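PDB 5TZB: D-aminopeptidase, which probably cleaves N-terminal residues, beta-amino acids among them, from short peptides as a beta-aminopeptidase of peptidase family S58, an Ntn-type hydrolase. Local coordinates for residues Thr68-Arg73 with Thr109-Thr114; Ala121-Leu126 with Pro143-Thr148; Val262-Asp267 with Phe301-Thr306. All blocks are in the same frame, centred on the assembly; numbering follows the deposited sequence.

Interaction 1: Thr68-Arg73 with Thr109-Thr114; sequences TVIEPR and TPIAYT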
loop_
_atom_site.group_PDB
_atom_site.type_symbol
_atom_site.label_atom_id
_atom_site.label_comp_id
_atom_site.label_asym_id
_atom_site.label_seq_id
_atom_site.Cartn_x
_atom_site.Cartn_y
_atom_site.Cartn_z
ATOM N N THR C 68 27.179 8.792 2.127
ATOM C CA THR C 68 26.890 9.792 1.104
ATOM C C THR C 68 25.684 10.612 1.519
ATOM O O THR C 68 24.705 10.058 2.024
ATOM C CB THR C 68 26.609 9.144 -0.256
ATOM O OG1 THR C 68 27.790 8.480 -0.712
ATOM C CG2 THR C 68 26.199 10.195 -1.283
ATOM N N VAL C 69 25.745 11.931 1.329
ATOM C CA VAL C 69 24.601 12.773 1.651
ATOM C C VAL C 69 24.101 13.507 0.421
ATOM O O VAL C 69 24.875 13.871 -0.475
ATOM C CB VAL C 69 24.911 13.808 2.760
ATOM C CG1 VAL C 69 25.183 13.121 4.082
ATOM C CG2 VAL C 69 26.068 14.674 2.368
ATOM N N ILE C 70 22.784 13.659 0.370
ATOM C CA ILE C 70 22.130 14.460 -0.643
ATOM C C ILE C 70 21.401 15.571 0.069
ATOM O O ILE C 70 20.548 15.299 0.933
ATOM C CB ILE C 70 21.111 13.658 -1.472
ATOM C CG1 ILE C 70 21.720 12.371 -2.027
ATOM C CG2 ILE C 70 20.530 14.515 -2.595
ATOM C CD1 ILE C 70 20.668 11.431 -2.596
ATOM N N GLU C 71 21.724 16.813 -0.280
ATOM C CA GLU C 71 20.935 17.955 0.182
ATOM C C GLU C 71 19.915 18.265 -0.905
ATOM O O GLU C 71 20.302 18.485 -2.054
ATOM C CB GLU C 71 21.808 19.181 0.465
ATOM C CG GLU C 71 22.818 19.003 1.587
ATOM C CD GLU C 71 22.209 19.142 2.982
ATOM O OE1 GLU C 71 20.961 19.184 3.116
ATOM O OE2 GLU C 71 22.993 19.240 3.951
ATOM N N PRO C 72 18.612 18.227 -0.568
ATOM C CA PRO C 72 17.598 18.482 -1.589
ATOM C C PRO C 72 17.496 19.956 -2.011
ATOM O O PRO C 72 16.913 20.221 -3.060
ATOM C CB PRO C 72 16.301 18.033 -0.907
ATOM C CG PRO C 72 16.570 18.230 0.547
ATOM C CD PRO C 72 18.002 17.870 0.731
ATOM N N ARG C 73 18.019 20.878 -1.203
ATOM C CA ARG C 73 17.913 22.320 -1.466
ATOM C C ARG C 73 19.268 23.017 -1.408
ATOM O O ARG C 73 20.257 22.445 -0.934
ATOM C CB ARG C 73 16.972 22.996 -0.458
ATOM C CG ARG C 73 15.525 22.516 -0.478
ATOM C CD ARG C 73 14.765 23.052 -1.686
ATOM N NE ARG C 73 13.326 22.867 -1.542
ATOM C CZ ARG C 73 12.435 23.151 -2.491
ATOM N NH1 ARG C 73 12.838 23.622 -3.663
ATOM N NH2 ARG C 73 11.142 22.947 -2.276
ATOM N N THR C 109 14.542 16.939 5.389
ATOM C CA THR C 109 15.897 16.704 5.874
ATOM C C THR C 109 16.817 16.373 4.708
ATOM O O THR C 109 16.342 16.151 3.600
ATOM C CB THR C 109 15.973 15.524 6.864
ATOM O OG1 THR C 109 15.549 14.323 6.192
ATOM C CG2 THR C 109 15.099 15.778 8.094
ATOM N N PRO C 110 18.131 16.309 4.962
ATOM C CA PRO C 110 18.961 15.655 3.948
ATOM C C PRO C 110 18.638 14.170 3.846
ATOM O O PRO C 110 17.954 13.603 4.708
ATOM C CB PRO C 110 20.390 15.825 4.469
ATOM C CG PRO C 110 20.319 16.860 5.514
ATOM C CD PRO C 110 18.934 16.887 6.060
ATOM N N ILE C 111 19.151 13.570 2.785
ATOM C CA ILE C 111 19.125 12.140 2.556
ATOM C C ILE C 111 20.530 11.597 2.673
ATOM O O ILE C 111 21.463 12.198 2.152
ATOM C CB ILE C 111 18.595 11.800 1.153
ATOM C CG1 ILE C 111 17.179 12.336 0.980
ATOM C CG2 ILE C 111 18.642 10.290 0.892
ATOM C CD1 ILE C 111 16.757 12.429 -0.482
ATOM N N ALA C 112 20.681 10.455 3.332
ATOM C CA ALA C 112 21.991 9.849 3.461
ATOM C C ALA C 112 21.953 8.365 3.071
ATOM O O ALA C 112 20.946 7.678 3.263
ATOM C CB ALA C 112 22.528 10.033 4.864
ATOM N N TYR C 113 23.036 7.919 2.436
ATOM C CA TYR C 113 23.285 6.513 2.144
ATOM C C TYR C 113 24.429 6.003 3.014
ATOM O O TYR C 113 25.443 6.689 3.134
ATOM C CB TYR C 113 23.691 6.307 0.685
ATOM C CG TYR C 113 22.697 6.657 -0.394
ATOM C CD1 TYR C 113 21.369 6.933 -0.111
ATOM C CD2 TYR C 113 23.106 6.691 -1.724
ATOM C CE1 TYR C 113 20.473 7.244 -1.134
ATOM C CE2 TYR C 113 22.227 6.993 -2.741
ATOM C CZ TYR C 113 20.920 7.268 -2.446
ATOM O OH TYR C 113 20.061 7.565 -3.478
ATOM N N THR C 114 24.314 4.801 3.574
ATOM C CA THR C 114 25.458 4.193 4.257
ATOM C C THR C 114 25.317 2.659 4.251
ATOM O O THR C 114 24.557 2.126 3.463
ATOM C CB THR C 114 25.601 4.740 5.694
ATOM O OG1 THR C 114 26.836 4.295 6.270
ATOM C CG2 THR C 114 24.433 4.325 6.563
#
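Ile-70 and Ile-111 are joined by two backbone hydrogen bonds. Ile-70 N gives to Ile-111 O at 2.7 Å, and Ile-111 N returns the bond to Ile-70 O. Thr-68 and Tyr-113 form a second pair of this kind, with Tyr-113 N 2.7 Å from Thr-68 O. All four bonds are close to straight. Val-69 and Ala-112 between them are a non-hydrogen-bonded pair. Here Val-69 CA lies 3.2 Å from Ile-111 O, and Ala-112 CA makes the matching CA-H...O contact with Thr-68 O. The two strands run antiparallel, their short axes at 166°. They are inner strands of a mixed sheet: Val-69 and Glu-71 bond onward to strand 48-56, and Ala-112 bonds to strand 144-148. The face with Thr-68, Ile-70, Ile-111 and Tyr-113 packs on strands 213-220 and 260-266 of a second sheet. Two sheets packed on each other are consistent with an Ntn-type hydrolase.

The apolar contacts fall on two faces. On the face just named, Ile-70 CD1 reaches to 4.2 Å from Tyr-113 CZ, and the two side chains cross at a slant. Ile-70 CG1 leaves anti to the carbonyl carbon (chi1 -51°), and the extended chi2 of 168° carries CD1 on to the ring. Val-69 CG1 meets Ala-112 CB at 4.1 Å on the face toward helix 163-172.

Polar ends find partners in other strands and loops. Tyr-113 OH is hydrogen-bonded to Leu-217 O and Thr-263 OG1, and Thr-68 OG1 to His-51 ND1 and Gly-185 N. Beyond the paired residues, Glu-71 bends at chi2 and lies alongside the Pro-110 ring, its OE1 3.4 Å from Pro-110 CG. Pro-72 CG packs 3.7 Å from Thr-109 O, a buried carbonyl oxygen with no hydrogen-bond partner in the model.

Interaction 2: Ala121-Leu126 with Pro143-Thr148; sequences AVRDAL and PVVMET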
loop_
_atom_site.group_PDB
_atom_site.type_symbol
_atom_site.label_atom_id
_atom_site.label_comp_id
_atom_site.label_asym_id
_atom_site.label_seq_id
_atom_site.Cartn_x
_atom_site.Cartn_y
_atom_site.Cartn_z
ATOM N N ALA C 121 23.254 5.329 13.624
ATOM C CA ALA C 121 24.250 6.326 14.002
ATOM C C ALA C 121 24.191 7.514 13.026
ATOM O O ALA C 121 24.257 8.667 13.440
ATOM C CB ALA C 121 25.659 5.709 14.033
ATOM N N VAL C 122 24.055 7.220 11.738
ATOM C CA VAL C 122 23.937 8.262 10.722
ATOM C C VAL C 122 22.656 9.072 10.894
ATOM O O VAL C 122 22.672 10.310 10.818
ATOM C CB VAL C 122 23.988 7.663 9.289
ATOM C CG1 VAL C 122 23.535 8.689 8.245
ATOM C CG2 VAL C 122 25.406 7.112 8.989
ATOM N N ARG C 123 21.555 8.381 11.158
ATOM C CA ARG C 123 20.279 9.057 11.333
ATOM C C ARG C 123 20.312 10.022 12.519
ATOM O O ARG C 123 19.905 11.174 12.397
ATOM C CB ARG C 123 19.155 8.041 11.530
ATOM C CG ARG C 123 17.758 8.653 11.641
ATOM C CD ARG C 123 17.229 8.551 13.057
ATOM N NE ARG C 123 15.841 8.979 13.146
ATOM C CZ ARG C 123 15.260 9.438 14.250
ATOM N NH1 ARG C 123 15.946 9.536 15.380
ATOM N NH2 ARG C 123 13.983 9.786 14.215
ATOM N N ASP C 124 20.795 9.551 13.665
ATOM C CA ASP C 124 20.790 10.395 14.855
ATOM C C ASP C 124 21.827 11.511 14.747
ATOM O O ASP C 124 21.686 12.558 15.383
ATOM C CB ASP C 124 20.991 9.552 16.116
ATOM C CG ASP C 124 19.699 8.839 16.548
ATOM O OD1 ASP C 124 18.746 8.794 15.737
ATOM O OD2 ASP C 124 19.634 8.330 17.696
ATOM N N ALA C 125 22.854 11.300 13.927
ATOM C CA ALA C 125 23.825 12.356 13.660
ATOM C C ALA C 125 23.168 13.468 12.843
ATOM O O ALA C 125 23.451 14.641 13.043
ATOM C CB ALA C 125 25.038 11.805 12.936
ATOM N N LEU C 126 22.294 13.096 11.916
ATOM C CA LEU C 126 21.566 14.080 11.121
ATOM C C LEU C 126 20.561 14.845 11.999
ATOM O O LEU C 126 20.340 16.042 11.803
ATOM C CB LEU C 126 20.871 13.394 9.937
ATOM C CG LEU C 126 21.811 12.933 8.811
ATOM C CD1 LEU C 126 21.068 12.178 7.745
ATOM C CD2 LEU C 126 22.531 14.122 8.177
ATOM N N PRO C 143 15.142 12.247 9.751
ATOM C CA PRO C 143 16.011 12.129 8.565
ATOM C C PRO C 143 15.803 10.841 7.746
ATOM O O PRO C 143 15.454 9.789 8.290
ATOM C CB PRO C 143 17.426 12.164 9.155
ATOM C CG PRO C 143 17.261 12.764 10.559
ATOM C CD PRO C 143 15.909 12.306 11.004
ATOM N N VAL C 144 16.011 10.937 6.437
ATOM C CA VAL C 144 15.918 9.772 5.573
ATOM C C VAL C 144 17.300 9.164 5.389
ATOM O O VAL C 144 18.198 9.796 4.836
ATOM C CB VAL C 144 15.312 10.115 4.190
ATOM C CG1 VAL C 144 15.345 8.877 3.261
ATOM C CG2 VAL C 144 13.866 10.640 4.343
ATOM N N VAL C 145 17.476 7.940 5.872
ATOM C CA VAL C 145 18.739 7.243 5.713
ATOM C C VAL C 145 18.427 5.896 5.090
ATOM O O VAL C 145 17.486 5.217 5.513
ATOM C CB VAL C 145 19.488 7.062 7.044
ATOM C CG1 VAL C 145 20.829 6.361 6.815
ATOM C CG2 VAL C 145 19.720 8.412 7.703
ATOM N N MET C 146 19.172 5.546 4.040
ATOM C CA MET C 146 18.984 4.277 3.354
ATOM C C MET C 146 20.320 3.561 3.309
ATOM O O MET C 146 21.346 4.159 3.633
ATOM C CB MET C 146 18.399 4.506 1.963
ATOM C CG MET C 146 16.977 5.080 2.020
ATOM S SD MET C 146 16.267 5.432 0.406
ATOM C CE MET C 146 17.126 6.952 0.007
ATOM N N GLU C 147 20.322 2.285 2.921
ATOM C CA GLU C 147 21.525 1.482 3.053
ATOM C C GLU C 147 21.635 0.354 2.040
ATOM O O GLU C 147 20.635 -0.068 1.459
ATOM C CB GLU C 147 21.602 0.877 4.462
ATOM C CG GLU C 147 20.408 0.004 4.855
ATOM C CD GLU C 147 20.442 -1.409 4.242
ATOM O OE1 GLU C 147 21.540 -1.915 3.909
ATOM O OE2 GLU C 147 19.355 -2.012 4.106
ATOM N N THR C 148 22.858 -0.127 1.845
ATOM C CA THR C 148 23.094 -1.434 1.236
ATOM C C THR C 148 24.187 -2.149 2.064
ATOM O O THR C 148 24.839 -1.534 2.914
ATOM C CB THR C 148 23.490 -1.313 -0.254
ATOM O OG1 THR C 148 24.650 -0.489 -0.366
ATOM C CG2 THR C 148 22.346 -0.673 -1.074
#
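Arg-123, whose side chain runs past the Pro-143 ring, has its NH1 held by two acceptors. One is Asp-124 OD1, one residue on in the helix, in a salt bridge of 2.9 Å. It lies in the guanidinium plane and the bond is nearly straight. The other is Thr-116 O of the second subunit. Asp-94 of the second subunit forms a salt bridge with NH2. These bonds probably fix the rotation of the guanidinium group. No hydrogen bond crosses between helix and strand; they meet by van der Waals packing, mostly of apolar groups. The Arg-123 chain crosses Pro-143 at about a right angle, with NE 4.0 Å from Pro-143 CD. Pro-143 CG lies 3.6 Å from Arg-123 O and also touches Leu-126 CB, at 3.7 Å. Leu-126 CD1 reaches on to Val-145 CG2. Val-122 CG1 points anti to its own backbone N (chi1 166°) and meets Val-145 CG1 at 3.8 Å. Val-145 CG2 also faces the helix and rests 3.7 Å from Arg-123 CA. Helix and strand run nearly antiparallel, at 160°, with their axes 8.4 Å apart. This is the helix-on-strand packing of a beta-alpha-beta crossover, formed by strand 111-115, helix 119-129 and strand 144-148.

Interaction 3: Val262-Asp267 with Phe301-Thr306; sequences VTIATD and FLAFAT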
loop_
_atom_site.group_PDB
_atom_site.type_symbol
_atom_site.label_atom_id
_atom_site.label_comp_id
_atom_site.label_asym_id
_atom_site.label_seq_id
_atom_site.Cartn_x
_atom_site.Cartn_y
_atom_site.Cartn_z
ATOM N N VAL C 262 17.932 4.102 -4.454
ATOM C CA VAL C 262 17.822 5.069 -5.540
ATOM C C VAL C 262 17.176 6.359 -5.038
ATOM O O VAL C 262 16.154 6.308 -4.362
ATOM C CB VAL C 262 16.968 4.516 -6.725
ATOM C CG1 VAL C 262 16.918 5.515 -7.857
ATOM C CG2 VAL C 262 17.542 3.200 -7.241
ATOM N N THR C 263 17.782 7.503 -5.340
ATOM C CA THR C 263 17.095 8.772 -5.163
ATOM C C THR C 263 16.923 9.407 -6.528
ATOM O O THR C 263 17.883 9.525 -7.281
ATOM C CB THR C 263 17.832 9.763 -4.225
ATOM O OG1 THR C 263 17.928 9.216 -2.905
ATOM C CG2 THR C 263 17.051 11.075 -4.131
ATOM N N ILE C 264 15.682 9.754 -6.850
ATOM C CA ILE C 264 15.348 10.502 -8.054
ATOM C C ILE C 264 15.014 11.938 -7.668
ATOM O O ILE C 264 14.223 12.159 -6.751
ATOM C CB ILE C 264 14.144 9.876 -8.775
ATOM C CG1 ILE C 264 14.525 8.496 -9.337
ATOM C CG2 ILE C 264 13.639 10.800 -9.896
ATOM C CD1 ILE C 264 13.295 7.638 -9.735
ATOM N N ALA C 265 15.608 12.917 -8.348
ATOM C CA ALA C 265 15.231 14.315 -8.101
ATOM C C ALA C 265 14.744 14.983 -9.382
ATOM O O ALA C 265 15.208 14.669 -10.494
ATOM C CB ALA C 265 16.398 15.099 -7.508
ATOM N N THR C 266 13.828 15.931 -9.231
ATOM C CA THR C 266 13.375 16.702 -10.385
ATOM C C THR C 266 12.954 18.090 -9.972
ATOM O O THR C 266 12.463 18.284 -8.855
ATOM C CB THR C 266 12.191 16.031 -11.114
ATOM O OG1 THR C 266 11.870 16.788 -12.282
ATOM C CG2 THR C 266 10.949 15.960 -10.224
ATOM N N ASP C 267 13.117 19.056 -10.879
ATOM C CA ASP C 267 12.626 20.404 -10.600
ATOM C C ASP C 267 11.213 20.598 -11.131
ATOM O O ASP C 267 10.657 21.689 -11.023
ATOM C CB ASP C 267 13.546 21.476 -11.196
ATOM C CG ASP C 267 13.706 21.354 -12.697
ATOM O OD1 ASP C 267 13.293 20.329 -13.286
ATOM O OD2 ASP C 267 14.273 22.298 -13.297
ATOM N N PHE C 301 13.303 2.812 -3.311
ATOM C CA PHE C 301 13.395 3.989 -4.171
ATOM C C PHE C 301 12.702 5.225 -3.588
ATOM O O PHE C 301 11.586 5.144 -3.077
ATOM C CB PHE C 301 12.782 3.694 -5.550
ATOM C CG PHE C 301 13.170 2.355 -6.129
ATOM C CD1 PHE C 301 14.459 1.866 -6.016
ATOM C CD2 PHE C 301 12.218 1.581 -6.801
ATOM C CE1 PHE C 301 14.799 0.617 -6.556
ATOM C CE2 PHE C 301 12.555 0.333 -7.342
ATOM C CZ PHE C 301 13.841 -0.141 -7.225
ATOM N N LEU C 302 13.362 6.369 -3.710
ATOM C CA LEU C 302 12.832 7.640 -3.238
ATOM C C LEU C 302 12.887 8.642 -4.362
ATOM O O LEU C 302 13.868 8.689 -5.097
ATOM C CB LEU C 302 13.627 8.154 -2.040
ATOM C CG LEU C 302 13.355 9.569 -1.510
ATOM C CD1 LEU C 302 11.963 9.695 -0.959
ATOM C CD2 LEU C 302 14.366 9.898 -0.431
ATOM N N ALA C 303 11.823 9.420 -4.506
ATOM C CA ALA C 303 11.789 10.525 -5.450
ATOM C C ALA C 303 11.325 11.811 -4.758
ATOM O O ALA C 303 10.354 11.796 -4.002
ATOM C CB ALA C 303 10.888 10.201 -6.609
ATOM N N PHE C 304 12.031 12.910 -4.989
ATOM C CA PHE C 304 11.563 14.209 -4.494
ATOM C C PHE C 304 11.586 15.268 -5.597
ATOM O O PHE C 304 12.371 15.190 -6.555
ATOM C CB PHE C 304 12.372 14.668 -3.267
ATOM C CG PHE C 304 13.802 15.068 -3.563
ATOM C CD1 PHE C 304 14.130 16.382 -3.889
ATOM C CD2 PHE C 304 14.826 14.136 -3.459
ATOM C CE1 PHE C 304 15.442 16.745 -4.149
ATOM C CE2 PHE C 304 16.141 14.495 -3.712
ATOM C CZ PHE C 304 16.449 15.807 -4.061
ATOM N N ALA C 305 10.718 16.264 -5.446
ATOM C CA ALA C 305 10.570 17.314 -6.439
ATOM C C ALA C 305 10.840 18.681 -5.810
ATOM O O ALA C 305 10.440 18.932 -4.670
ATOM C CB ALA C 305 9.171 17.263 -7.043
ATOM N N THR C 306 11.497 19.570 -6.557
ATOM C CA THR C 306 11.840 20.895 -6.029
ATOM C C THR C 306 10.964 22.003 -6.608
ATOM O O THR C 306 11.054 23.151 -6.171
ATOM C CB THR C 306 13.320 21.240 -6.290
ATOM O OG1 THR C 306 13.560 21.267 -7.705
ATOM C CG2 THR C 306 14.247 20.197 -5.654
#
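Phe-304 sets its ring over Ala-265, the residue paired with it across the two strands. Ala-265 CB sits over one ring face, 3.9 Å from the centroid and 27° off the normal, in a CH-pi contact shifted toward the rim. Thr-263 CG2 comes to the ring edge instead, near its plane, 3.6 Å from Phe-304 CE2. With chi1 at 70°, Phe-304 CG lies between its own N and carbonyl carbon, which leans the ring across toward strand 260-266. Pro-72, Cys-82, Ala-84 and Ile-111 also touch this side chain.

The strands run nearly parallel, as the two outer elements of a beta-alpha-beta unit with helix 272-289 between them. That helix covers the other face of the sheet. There Val-262 CG2 meets the Phe-301 ring at a slant, 3.6 Å from CD1. Ile-264 CB packs on Ala-303 CB at 3.9 Å, and Thr-266 CG2 touches Ala-305 CB.

A ladder of backbone bonds holds this register. Ile-264 N gives to Leu-302 O at 2.7 Å, and Phe-304 N to Ile-264 O. The bond from Thr-266 N to Phe-304 O is more bent, at 144°. At the strand ends Thr-306 N gives to Thr-266 O at 2.8 Å, while Thr-306 OG1 packs 3.2 Å from Asp-267 CA.

In the fold
From the N terminus, the chain passes through strand 48-56 and then strand 63-71, the first strand of interaction 1. Interaction 1 closes a loop of about 35 residues when the chain returns as strand 111-115. The chain then enters helix 119-129, and interaction 2 closes the following loop by bringing in strand 144-148, the neighbour of 111-115 in the same sheet. Much later, interaction 3 closes the connection through helix 272-289 and pairs strands 260-266 and 298-305 of the second sheet. The three contacts follow in series; none nests or crosses. Between the sheets, Ile-111 CD1 packs on Leu-302 CD2 at 3.5 Å, and Met-146 CE reaches Thr-263 and Leu-302. Arg-73 NH1 also bonds to Thr-306 O.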